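Local atomic coordinates of Myo-inositol 2-dehydrogenase (Lactobacillus plantarum WCFS1, PDB entry 3CEA), a protein that probably catalyses the NAD-dependent oxidation of myo-inositol at its 2-hydroxyl. Residues G129-Y134 and T296-E301; N29-V34 and E301-V306; G17-R22 and Q288-R293. All blocks are in the same frame, centred on the assembly; numbering follows the deposited sequence.

Helix 295-311 is shared by contacts 1 and 2, and contact 3 packs against it through F298. Its first turns pack on the loop 129-134 in contact 1, and the next turn, reached through the shared E301, meets the loop 29-34 in contact 2; the two centres lie about 11 Å apart. Y134 OH also comes within 2.7 Å of D304 OD2, a probable hydrogen bond between them. Contact 3, centred about 12 Å from contact 1, uses helix 290-293, which precedes helix 295-311 in the chain, and F298 CZ packs 3.6 Å from L19 CD1. Contacts 1 and 3 both touch the NAD, whereas in contact 2 the V302 side chain stays about 9 Å from it.

Contact 1: G129-Y134 and T296-E301. With NAD (nicotinamide-adenine-dinucleotide), chain E.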
loop_
_atom_site.group_PDB
_atom_site.type_symbol
_atom_site.label_atom_id
_atom_site.label_comp_id
_atom_site.label_asym_id
_atom_site.label_seq_id
_atom_site.Cartn_x
_atom_site.Cartn_y
_atom_site.Cartn_z
ATOM N N GLY A 129 -13.834 29.836 2.346
ATOM C CA GLY A 129 -12.627 29.038 2.546
ATOM C C GLY A 129 -12.730 27.533 2.367
ATOM O O GLY A 129 -12.178 26.775 3.167
ATOM N N PHE A 130 -13.422 27.085 1.321
ATOM C CA PHE A 130 -13.450 25.655 1.001
ATOM C C PHE A 130 -12.211 25.277 0.192
ATOM O O PHE A 130 -12.264 25.165 -1.041
ATOM C CB PHE A 130 -14.735 25.256 0.265
ATOM C CG PHE A 130 -15.971 25.289 1.126
ATOM C CD1 PHE A 130 -16.040 24.551 2.307
ATOM C CD2 PHE A 130 -17.079 26.041 0.742
ATOM C CE1 PHE A 130 -17.188 24.576 3.102
ATOM C CE2 PHE A 130 -18.234 26.070 1.527
ATOM C CZ PHE A 130 -18.287 25.337 2.710
HETATM N N MSE A 131 -11.102 25.082 0.901
HETATM C CA MSE A 131 -9.790 24.895 0.281
HETATM C C MSE A 131 -9.623 23.556 -0.443
HETATM O O MSE A 131 -8.829 23.460 -1.382
HETATM C CB MSE A 131 -8.660 25.098 1.306
HETATM C CG MSE A 131 -8.395 23.915 2.238
HETATM SE SE MSE A 131 -9.861 23.566 3.468
HETATM C CE MSE A 131 -9.147 22.003 4.319
ATOM N N ARG A 132 -10.372 22.538 -0.015
ATOM C CA ARG A 132 -10.231 21.186 -0.575
ATOM C C ARG A 132 -10.488 21.135 -2.077
ATOM O O ARG A 132 -9.967 20.256 -2.766
ATOM C CB ARG A 132 -11.125 20.178 0.155
ATOM C CG ARG A 132 -10.756 19.983 1.617
ATOM C CD ARG A 132 -11.460 18.784 2.211
ATOM N NE ARG A 132 -11.361 18.772 3.670
ATOM C CZ ARG A 132 -12.037 17.945 4.461
ATOM N NH1 ARG A 132 -12.872 17.052 3.943
ATOM N NH2 ARG A 132 -11.886 18.016 5.776
ATOM N N ARG A 133 -11.274 22.087 -2.576
ATOM C CA ARG A 133 -11.542 22.214 -4.010
ATOM C C ARG A 133 -10.286 22.590 -4.803
ATOM O O ARG A 133 -10.205 22.343 -6.010
ATOM C CB ARG A 133 -12.643 23.246 -4.267
ATOM C CG ARG A 133 -14.036 22.812 -3.838
ATOM C CD ARG A 133 -15.082 23.420 -4.761
ATOM N NE ARG A 133 -16.438 23.329 -4.223
ATOM C CZ ARG A 133 -17.536 23.656 -4.900
ATOM N NH1 ARG A 133 -17.452 24.092 -6.153
ATOM N NH2 ARG A 133 -18.727 23.546 -4.325
ATOM N N TYR A 134 -9.318 23.188 -4.111
ATOM C CA TYR A 134 -8.042 23.596 -4.701
ATOM C C TYR A 134 -6.982 22.496 -4.615
ATOM O O TYR A 134 -6.007 22.512 -5.373
ATOM C CB TYR A 134 -7.522 24.866 -4.020
ATOM C CG TYR A 134 -8.372 26.093 -4.268
ATOM C CD1 TYR A 134 -9.493 26.363 -3.479
ATOM C CD2 TYR A 134 -8.056 26.987 -5.291
ATOM C CE1 TYR A 134 -10.277 27.489 -3.706
ATOM C CE2 TYR A 134 -8.833 28.115 -5.525
ATOM C CZ TYR A 134 -9.940 28.360 -4.730
ATOM O OH TYR A 134 -10.709 29.475 -4.958
ATOM N N THR A 296 -0.619 23.486 0.650
ATOM C CA THR A 296 -0.609 23.983 -0.733
ATOM C C THR A 296 -1.979 24.526 -1.158
ATOM O O THR A 296 -2.063 25.599 -1.761
ATOM C CB THR A 296 -0.134 22.900 -1.731
ATOM O OG1 THR A 296 1.077 22.300 -1.256
ATOM C CG2 THR A 296 0.115 23.500 -3.110
ATOM N N ALA A 297 -3.042 23.787 -0.836
ATOM C CA ALA A 297 -4.413 24.209 -1.138
ATOM C C ALA A 297 -4.758 25.549 -0.485
ATOM O O ALA A 297 -5.409 26.389 -1.105
ATOM C CB ALA A 297 -5.411 23.136 -0.722
ATOM N N PHE A 298 -4.318 25.735 0.761
ATOM C CA PHE A 298 -4.478 27.006 1.475
ATOM C C PHE A 298 -3.749 28.142 0.771
ATOM O O PHE A 298 -4.262 29.257 0.687
ATOM C CB PHE A 298 -3.952 26.897 2.905
ATOM C CG PHE A 298 -4.891 26.208 3.857
ATOM C CD1 PHE A 298 -6.200 26.659 4.022
ATOM C CD2 PHE A 298 -4.451 25.129 4.620
ATOM C CE1 PHE A 298 -7.062 26.031 4.914
ATOM C CE2 PHE A 298 -5.307 24.493 5.520
ATOM C CZ PHE A 298 -6.616 24.944 5.667
ATOM N N THR A 299 -2.544 27.859 0.281
ATOM C CA THR A 299 -1.761 28.841 -0.454
ATOM C C THR A 299 -2.445 29.163 -1.781
ATOM O O THR A 299 -2.675 30.331 -2.095
ATOM C CB THR A 299 -0.312 28.351 -0.675
ATOM O OG1 THR A 299 0.321 28.170 0.596
ATOM C CG2 THR A 299 0.499 29.353 -1.488
ATOM N N ASP A 300 -2.792 28.122 -2.536
ATOM C CA ASP A 300 -3.400 28.286 -3.855
ATOM C C ASP A 300 -4.742 29.031 -3.834
ATOM O O ASP A 300 -5.025 29.818 -4.747
ATOM C CB ASP A 300 -3.523 26.933 -4.573
ATOM C CG ASP A 300 -2.167 26.375 -5.024
ATOM O OD1 ASP A 300 -1.156 27.113 -4.992
ATOM O OD2 ASP A 300 -2.112 25.189 -5.420
ATOM N N GLU A 301 -5.552 28.798 -2.799
ATOM C CA GLU A 301 -6.855 29.470 -2.675
ATOM C C GLU A 301 -6.725 30.957 -2.357
ATOM O O GLU A 301 -7.486 31.775 -2.879
ATOM C CB GLU A 301 -7.758 28.784 -1.639
ATOM C CG GLU A 301 -7.360 29.003 -0.188
ATOM C CD GLU A 301 -8.475 28.702 0.791
ATOM O OE1 GLU A 301 -9.636 28.531 0.360
ATOM O OE2 GLU A 301 -8.184 28.647 2.003
HETATM P PA NAD E . -8.273 29.801 16.910
HETATM O O1A NAD E . -7.075 28.931 16.924
HETATM O O2A NAD E . -8.997 29.760 18.200
HETATM O O5B NAD E . -7.830 31.300 16.526
HETATM C C5B NAD E . -8.735 32.379 16.651
HETATM C C4B NAD E . -7.976 33.702 16.566
HETATM O O4B NAD E . -8.875 34.783 16.389
HETATM C C3B NAD E . -7.179 33.988 17.828
HETATM O O3B NAD E . -5.890 34.391 17.437
HETATM C C2B NAD E . -7.911 35.132 18.503
HETATM O O2B NAD E . -7.034 36.034 19.140
HETATM C C1B NAD E . -8.647 35.797 17.351
HETATM N N9A NAD E . -9.923 36.393 17.791
HETATM C C8A NAD E . -10.931 35.773 18.487
HETATM N N7A NAD E . -11.932 36.660 18.691
HETATM C C5A NAD E . -11.574 37.841 18.139
HETATM C C6A NAD E . -12.219 39.070 18.064
HETATM N N6A NAD E . -13.507 39.154 18.381
HETATM N N1A NAD E . -11.596 40.125 17.420
HETATM C C2A NAD E . -10.341 39.959 16.856
HETATM N N3A NAD E . -9.705 38.733 16.935
HETATM C C4A NAD E . -10.312 37.690 17.567
HETATM O O3 NAD E . -9.265 29.371 15.716
HETATM P PN NAD E . -8.716 28.747 14.335
HETATM O O1N NAD E . -7.498 29.480 13.916
HETATM O O2N NAD E . -8.694 27.280 14.499
HETATM O O5D NAD E . -9.885 29.052 13.275
HETATM C C5D NAD E . -10.480 30.318 13.117
HETATM C C4D NAD E . -11.531 30.206 12.016
HETATM O O4D NAD E . -11.022 29.445 10.934
HETATM C C3D NAD E . -12.796 29.517 12.507
HETATM O O3D NAD E . -13.912 30.294 12.139
HETATM C C2D NAD E . -12.809 28.180 11.792
HETATM O O2D NAD E . -14.106 27.804 11.398
HETATM C C1D NAD E . -11.906 28.395 10.585
HETATM N N1N NAD E . -11.164 27.168 10.230
HETATM C C2N NAD E . -11.204 26.724 8.932
HETATM C C3N NAD E . -10.516 25.565 8.558
HETATM C C7N NAD E . -10.406 25.165 7.114
HETATM O O7N NAD E . -10.112 23.820 6.814
HETATM N N7N NAD E . -10.587 26.075 6.152
HETATM C C4N NAD E . -9.790 24.861 9.516
HETATM C C5N NAD E . -9.757 25.317 10.832
HETATM C C6N NAD E . -10.450 26.476 11.177
HETATM O O HOH W 1 -9.754 27.670 3.717
#
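M131, a selenomethionine, has CG between its backbone N and carbonyl carbon (chi1 79°), and E301 has its CG in the same kind of position (chi1 73°). From the loop side, M131 CG sits over one face of the F298 ring, offset toward the rim, 4.0 Å from the centroid. Its SE lies obliquely to the same ring, a Met-aromatic contact, and CE continues to the nicotinamide carboxamide, 3.2 Å from NAD O7N. The NAD N7N approaches F298 at the ring edge, near its plane. A second CH-pi contact is closer to the ring normal: E301 CB stands 3.5 Å from the Y134 centroid, 15° off that normal. Beyond CG the E301 chain is extended, and its carboxylate meets M131, CD lying 3.6 Å from M131 CB. A297 CB packs 3.5 Å from M131 O. The Y134 hydroxyl is hydrogen-bonded to D304, one turn further along the helix. Direct contact between the segments is thus mostly apolar, and the polar link runs through one water, which lies within hydrogen-bonding distance of both G129 O and E301 OE2. The same water is 3.0 Å from NAD N7N, which implies that the link from the buried E301 carboxylate to the carboxamide of the cofactor is indirect and probably made through that water.

Contact 2: N29-V34 and E301-V306; sequences NKIQGV and EVQDFV
The loop 29-34 runs past helix 295-311 with its closest backbone approach at I31 and Q303, whose CA atoms are 5.7 Å apart, and a wider one of 7.2 Å between the CA atoms of V34 and V306. Q303 spans the gap with its amide. Its CG is anti to the backbone N (chi1 -174°) and the chain bends at chi2, carrying CD toward the loop, and the amide then meets the main chain of Q32 twice. Q32 N donates to Q303 OE1 at 3.0 Å, nearly straight at 169°, in the carbonyl plane and on a lone pair. In return Q303 NE2 donates to Q32 O at 3.3 Å; this donor is tilted from the plane of the Q32 carbonyl, although the acceptor stays close to the plane of the Q303 amide. Two bonds to one residue's backbone should restrict rotation of the amide and distinguish its oxygen end from its nitrogen end. Beside this polar pair, the two branches of I31 divide the apolar work: CG1 packs 3.8 Å from V302 CG1, and CG2 lies 3.7 Å from V306 CG2. The other methyl of V306, CG1, approaches Q32 O at 3.4 Å. G33 takes a positive phi of 76°, a conformation that favours glycine, just before strand 34-40. The contact therefore packs the connection between helix 20-29 and strand 34-40 of the Rossmann domain against helix 295-311, with V302 also touching H23 and L27 of helix 20-29 and V306 touching L9 of strand 9-14.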
loop_
_atom_site.group_PDB
_atom_site.type_symbol
_atom_site.label_atom_id
_atom_site.label_comp_id
_atom_site.label_asym_id
_atom_site.label_seq_id
_atom_site.Cartn_x
_atom_site.Cartn_y
_atom_site.Cartn_z
ATOM N N ASN A 29 5.181 35.281 2.825
ATOM C CA ASN A 29 6.245 34.499 2.190
ATOM C C ASN A 29 5.946 33.944 0.799
ATOM O O ASN A 29 6.842 33.865 -0.043
ATOM C CB ASN A 29 6.686 33.355 3.112
ATOM C CG ASN A 29 7.294 33.852 4.413
ATOM O OD1 ASN A 29 7.972 34.879 4.447
ATOM N ND2 ASN A 29 7.055 33.118 5.491
ATOM N N LYS A 30 4.695 33.562 0.559
ATOM C CA LYS A 30 4.352 32.822 -0.658
ATOM C C LYS A 30 3.463 33.587 -1.637
ATOM O O LYS A 30 3.745 33.609 -2.835
ATOM C CB LYS A 30 3.730 31.465 -0.309
ATOM C CG LYS A 30 4.659 30.541 0.472
ATOM C CD LYS A 30 4.019 29.184 0.713
ATOM C CE LYS A 30 4.824 28.342 1.696
ATOM N NZ LYS A 30 6.109 27.862 1.114
ATOM N N ILE A 31 2.400 34.210 -1.130
ATOM C CA ILE A 31 1.420 34.890 -1.984
ATOM C C ILE A 31 2.028 36.107 -2.688
ATOM O O ILE A 31 2.733 36.907 -2.070
ATOM C CB ILE A 31 0.139 35.304 -1.201
ATOM C CG1 ILE A 31 -0.375 34.161 -0.310
ATOM C CG2 ILE A 31 -0.950 35.801 -2.156
ATOM C CD1 ILE A 31 -0.777 32.887 -1.047
ATOM N N GLN A 32 1.745 36.227 -3.983
ATOM C CA GLN A 32 2.271 37.312 -4.805
ATOM C C GLN A 32 1.245 38.411 -5.050
ATOM O O GLN A 32 0.039 38.148 -5.110
ATOM C CB GLN A 32 2.777 36.775 -6.143
ATOM C CG GLN A 32 3.981 35.856 -6.024
ATOM C CD GLN A 32 4.825 35.842 -7.281
ATOM O OE1 GLN A 32 4.324 35.592 -8.384
ATOM N NE2 GLN A 32 6.117 36.110 -7.124
ATOM N N GLY A 33 1.737 39.639 -5.196
ATOM C CA GLY A 33 0.891 40.797 -5.475
ATOM C C GLY A 33 0.132 41.297 -4.262
ATOM O O GLY A 33 -0.865 42.008 -4.402
ATOM N N VAL A 34 0.607 40.928 -3.074
ATOM C CA VAL A 34 -0.041 41.309 -1.820
ATOM C C VAL A 34 0.984 41.704 -0.749
ATOM O O VAL A 34 2.118 41.215 -0.746
ATOM C CB VAL A 34 -0.996 40.185 -1.304
ATOM C CG1 VAL A 34 -0.226 39.080 -0.578
ATOM C CG2 VAL A 34 -2.078 40.760 -0.408
ATOM N N GLU A 301 -5.552 28.798 -2.799
ATOM C CA GLU A 301 -6.855 29.470 -2.675
ATOM C C GLU A 301 -6.725 30.957 -2.357
ATOM O O GLU A 301 -7.486 31.775 -2.879
ATOM C CB GLU A 301 -7.758 28.784 -1.639
ATOM C CG GLU A 301 -7.360 29.003 -0.188
ATOM C CD GLU A 301 -8.475 28.702 0.791
ATOM O OE1 GLU A 301 -9.636 28.531 0.360
ATOM O OE2 GLU A 301 -8.184 28.647 2.003
ATOM N N VAL A 302 -5.767 31.297 -1.494
ATOM C CA VAL A 302 -5.514 32.686 -1.121
ATOM C C VAL A 302 -4.929 33.444 -2.311
ATOM O O VAL A 302 -5.284 34.599 -2.552
ATOM C CB VAL A 302 -4.612 32.791 0.137
ATOM C CG1 VAL A 302 -4.112 34.217 0.346
ATOM C CG2 VAL A 302 -5.375 32.321 1.368
ATOM N N GLN A 303 -4.053 32.776 -3.059
ATOM C CA GLN A 303 -3.515 33.324 -4.299
ATOM C C GLN A 303 -4.633 33.572 -5.312
ATOM O O GLN A 303 -4.638 34.598 -5.994
ATOM C CB GLN A 303 -2.452 32.394 -4.894
ATOM C CG GLN A 303 -1.729 32.963 -6.117
ATOM C CD GLN A 303 -0.811 34.120 -5.768
ATOM O OE1 GLN A 303 0.204 33.940 -5.092
ATOM N NE2 GLN A 303 -1.162 35.315 -6.230
ATOM N N ASP A 304 -5.576 32.634 -5.398
ATOM C CA ASP A 304 -6.729 32.767 -6.286
ATOM C C ASP A 304 -7.582 33.978 -5.907
ATOM O O ASP A 304 -8.043 34.714 -6.782
ATOM C CB ASP A 304 -7.573 31.487 -6.284
ATOM C CG ASP A 304 -8.740 31.548 -7.265
ATOM O OD1 ASP A 304 -8.513 31.834 -8.463
ATOM O OD2 ASP A 304 -9.888 31.298 -6.835
ATOM N N PHE A 305 -7.776 34.179 -4.602
ATOM C CA PHE A 305 -8.497 35.341 -4.081
ATOM C C PHE A 305 -7.806 36.650 -4.456
ATOM O O PHE A 305 -8.457 37.590 -4.911
ATOM C CB PHE A 305 -8.660 35.241 -2.557
ATOM C CG PHE A 305 -9.141 36.511 -1.906
ATOM C CD1 PHE A 305 -10.484 36.867 -1.952
ATOM C CD2 PHE A 305 -8.248 37.349 -1.243
ATOM C CE1 PHE A 305 -10.934 38.040 -1.351
ATOM C CE2 PHE A 305 -8.686 38.525 -0.637
ATOM C CZ PHE A 305 -10.032 38.870 -0.691
ATOM N N VAL A 306 -6.490 36.701 -4.249
ATOM C CA VAL A 306 -5.684 37.877 -4.581
ATOM C C VAL A 306 -5.781 38.188 -6.077
ATOM O O VAL A 306 -5.988 39.343 -6.459
ATOM C CB VAL A 306 -4.208 37.708 -4.120
ATOM C CG1 VAL A 306 -3.312 38.789 -4.716
ATOM C CG2 VAL A 306 -4.123 37.738 -2.601
#

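Contact 3: G17-R22 and Q288-R293; sequences GRLGER and QSFGER. With NAD (nicotinamide-adenine-dinucleotide), chain E.
This mixed apolar and ionic contact joins the glycine-rich turn of the Rossmann fold, a GxGxxG-type sequence leading into helix 20-29, to the short helix 290-293, beside the bound NAD. The turn holds the pyrophosphate through its backbone: R18 N donates to NAD O1A and L19 N to NAD O1N, both at 3.0 Å and nearly straight. F290 reaches back toward this site, with CE2 lying 3.5 Å from NAD C4N of the nicotinamide. L19 CD1 meets the F290 ring at its edge, and R18 NH2 approaches F290 CE1 obliquely, the guanidinium and ring planes 68° apart. Away from the cofactor, R22 has CG anti to the backbone N (chi1 -167°), and the O of G291 lies over one face of its guanidinium, offset toward the rim. R22 NE lies 3.4 Å from G291 CA. D295 supplies a second carboxylate for R22 NH1. An alanine in place of R22 would probably leave E292 and D295 without their shared cationic partner and open a gap beside G291. In the salt bridge, R22 NH1 and NH2 both donate to the single atom E292 OE2, each at 3.2 Å and with a bent angle of 138°.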
loop_
_atom_site.group_PDB
_atom_site.type_symbol
_atom_site.label_atom_id
_atom_site.label_comp_id
_atom_site.label_asym_id
_atom_site.label_seq_id
_atom_site.Cartn_x
_atom_site.Cartn_y
_atom_site.Cartn_z
ATOM N N GLY A 17 -4.605 32.336 15.026
ATOM C CA GLY A 17 -4.617 31.063 15.743
ATOM C C GLY A 17 -4.124 29.895 14.911
ATOM O O GLY A 17 -3.174 30.030 14.141
ATOM N N ARG A 18 -4.785 28.750 15.066
ATOM C CA ARG A 18 -4.407 27.502 14.389
ATOM C C ARG A 18 -4.269 27.653 12.872
ATOM O O ARG A 18 -3.325 27.128 12.269
ATOM C CB ARG A 18 -5.411 26.391 14.719
ATOM C CG ARG A 18 -5.304 25.867 16.147
ATOM C CD ARG A 18 -6.623 25.305 16.671
ATOM N NE ARG A 18 -7.140 24.202 15.860
ATOM C CZ ARG A 18 -8.374 24.139 15.361
ATOM N NH1 ARG A 18 -9.247 25.111 15.593
ATOM N NH2 ARG A 18 -8.744 23.089 14.640
ATOM N N LEU A 19 -5.210 28.371 12.263
ATOM C CA LEU A 19 -5.181 28.600 10.824
ATOM C C LEU A 19 -4.640 29.985 10.478
ATOM O O LEU A 19 -3.936 30.150 9.477
ATOM C CB LEU A 19 -6.568 28.384 10.211
ATOM C CG LEU A 19 -6.701 28.495 8.688
ATOM C CD1 LEU A 19 -5.696 27.612 7.946
ATOM C CD2 LEU A 19 -8.106 28.157 8.274
ATOM N N GLY A 20 -4.961 30.967 11.318
ATOM C CA GLY A 20 -4.531 32.348 11.127
ATOM C C GLY A 20 -3.040 32.507 10.915
ATOM O O GLY A 20 -2.613 33.212 10.000
ATOM N N GLU A 21 -2.251 31.835 11.752
ATOM C CA GLU A 21 -0.790 31.921 11.680
ATOM C C GLU A 21 -0.221 31.362 10.376
ATOM O O GLU A 21 0.784 31.863 9.874
ATOM C CB GLU A 21 -0.131 31.262 12.900
ATOM C CG GLU A 21 -0.203 29.739 12.954
ATOM C CD GLU A 21 0.627 29.152 14.085
ATOM O OE1 GLU A 21 0.618 29.722 15.202
ATOM O OE2 GLU A 21 1.287 28.115 13.858
ATOM N N ARG A 22 -0.876 30.338 9.832
ATOM C CA ARG A 22 -0.468 29.732 8.567
ATOM C C ARG A 22 -0.802 30.649 7.384
ATOM O O ARG A 22 0.037 30.869 6.505
ATOM C CB ARG A 22 -1.120 28.354 8.398
ATOM C CG ARG A 22 -0.534 27.516 7.272
ATOM C CD ARG A 22 -1.168 26.132 7.198
ATOM N NE ARG A 22 -0.828 25.301 8.352
ATOM C CZ ARG A 22 0.301 24.605 8.479
ATOM N NH1 ARG A 22 1.222 24.630 7.523
ATOM N NH2 ARG A 22 0.509 23.877 9.567
ATOM N N GLN A 288 -0.145 14.924 10.666
ATOM C CA GLN A 288 -0.674 15.159 12.011
ATOM C C GLN A 288 -1.677 16.314 12.122
ATOM O O GLN A 288 -2.259 16.530 13.186
ATOM C CB GLN A 288 0.477 15.356 13.010
ATOM C CG GLN A 288 1.349 14.115 13.210
ATOM C CD GLN A 288 0.540 12.894 13.612
ATOM O OE1 GLN A 288 -0.164 12.904 14.627
ATOM N NE2 GLN A 288 0.630 11.834 12.809
ATOM N N SER A 289 -1.879 17.055 11.036
ATOM C CA SER A 289 -2.793 18.194 11.061
ATOM C C SER A 289 -3.392 18.503 9.698
ATOM O O SER A 289 -2.822 18.149 8.659
ATOM C CB SER A 289 -2.097 19.440 11.618
ATOM O OG SER A 289 -0.986 19.806 10.822
ATOM N N PHE A 290 -4.548 19.162 9.719
ATOM C CA PHE A 290 -5.202 19.649 8.509
ATOM C C PHE A 290 -4.306 20.642 7.763
ATOM O O PHE A 290 -4.316 20.691 6.534
ATOM C CB PHE A 290 -6.556 20.295 8.852
ATOM C CG PHE A 290 -6.448 21.557 9.674
ATOM C CD1 PHE A 290 -6.325 21.496 11.062
ATOM C CD2 PHE A 290 -6.474 22.809 9.061
ATOM C CE1 PHE A 290 -6.221 22.662 11.826
ATOM C CE2 PHE A 290 -6.366 23.977 9.816
ATOM C CZ PHE A 290 -6.241 23.902 11.202
ATOM N N GLY A 291 -3.533 21.416 8.525
ATOM C CA GLY A 291 -2.675 22.463 7.983
ATOM C C GLY A 291 -1.475 21.941 7.224
ATOM O O GLY A 291 -1.014 22.576 6.276
ATOM N N GLU A 292 -0.961 20.790 7.650
ATOM C CA GLU A 292 0.113 20.111 6.926
ATOM C C GLU A 292 -0.410 19.402 5.679
ATOM O O GLU A 292 0.250 19.403 4.637
ATOM C CB GLU A 292 0.849 19.123 7.837
ATOM C CG GLU A 292 1.718 19.795 8.896
ATOM C CD GLU A 292 2.844 20.634 8.305
ATOM O OE1 GLU A 292 3.838 20.048 7.825
ATOM O OE2 GLU A 292 2.738 21.879 8.331
ATOM N N ARG A 293 -1.596 18.807 5.798
ATOM C CA ARG A 293 -2.250 18.105 4.696
ATOM C C ARG A 293 -2.632 19.052 3.556
ATOM O O ARG A 293 -2.428 18.735 2.381
ATOM C CB ARG A 293 -3.480 17.343 5.218
ATOM C CG ARG A 293 -4.457 16.818 4.158
ATOM C CD ARG A 293 -3.846 15.762 3.249
ATOM N NE ARG A 293 -4.786 15.325 2.221
ATOM C CZ ARG A 293 -4.876 15.847 0.997
ATOM N NH1 ARG A 293 -4.076 16.840 0.620
ATOM N NH2 ARG A 293 -5.772 15.367 0.145
HETATM P PA NAD E . -8.273 29.801 16.910
HETATM O O1A NAD E . -7.075 28.931 16.924
HETATM O O2A NAD E . -8.997 29.760 18.200
HETATM O O5B NAD E . -7.830 31.300 16.526
HETATM C C5B NAD E . -8.735 32.379 16.651
HETATM C C4B NAD E . -7.976 33.702 16.566
HETATM O O4B NAD E . -8.875 34.783 16.389
HETATM C C3B NAD E . -7.179 33.988 17.828
HETATM O O3B NAD E . -5.890 34.391 17.437
HETATM C C2B NAD E . -7.911 35.132 18.503
HETATM O O2B NAD E . -7.034 36.034 19.140
HETATM C C1B NAD E . -8.647 35.797 17.351
HETATM N N9A NAD E . -9.923 36.393 17.791
HETATM C C8A NAD E . -10.931 35.773 18.487
HETATM N N7A NAD E . -11.932 36.660 18.691
HETATM C C5A NAD E . -11.574 37.841 18.139
HETATM C C6A NAD E . -12.219 39.070 18.064
HETATM N N6A NAD E . -13.507 39.154 18.381
HETATM N N1A NAD E . -11.596 40.125 17.420
HETATM C C2A NAD E . -10.341 39.959 16.856
HETATM N N3A NAD E . -9.705 38.733 16.935
HETATM C C4A NAD E . -10.312 37.690 17.567
HETATM O O3 NAD E . -9.265 29.371 15.716
HETATM P PN NAD E . -8.716 28.747 14.335
HETATM O O1N NAD E . -7.498 29.480 13.916
HETATM O O2N NAD E . -8.694 27.280 14.499
HETATM O O5D NAD E . -9.885 29.052 13.275
HETATM C C5D NAD E . -10.480 30.318 13.117
HETATM C C4D NAD E . -11.531 30.206 12.016
HETATM O O4D NAD E . -11.022 29.445 10.934
HETATM C C3D NAD E . -12.796 29.517 12.507
HETATM O O3D NAD E . -13.912 30.294 12.139
HETATM C C2D NAD E . -12.809 28.180 11.792
HETATM O O2D NAD E . -14.106 27.804 11.398
HETATM C C1D NAD E . -11.906 28.395 10.585
HETATM N N1N NAD E . -11.164 27.168 10.230
HETATM C C2N NAD E . -11.204 26.724 8.932
HETATM C C3N NAD E . -10.516 25.565 8.558
HETATM C C7N NAD E . -10.406 25.165 7.114
HETATM O O7N NAD E . -10.112 23.820 6.814
HETATM N N7N NAD E . -10.587 26.075 6.152
HETATM C C4N NAD E . -9.790 24.861 9.516
HETATM C C5N NAD E . -9.757 25.317 10.832
HETATM C C6N NAD E . -10.450 26.476 11.177
#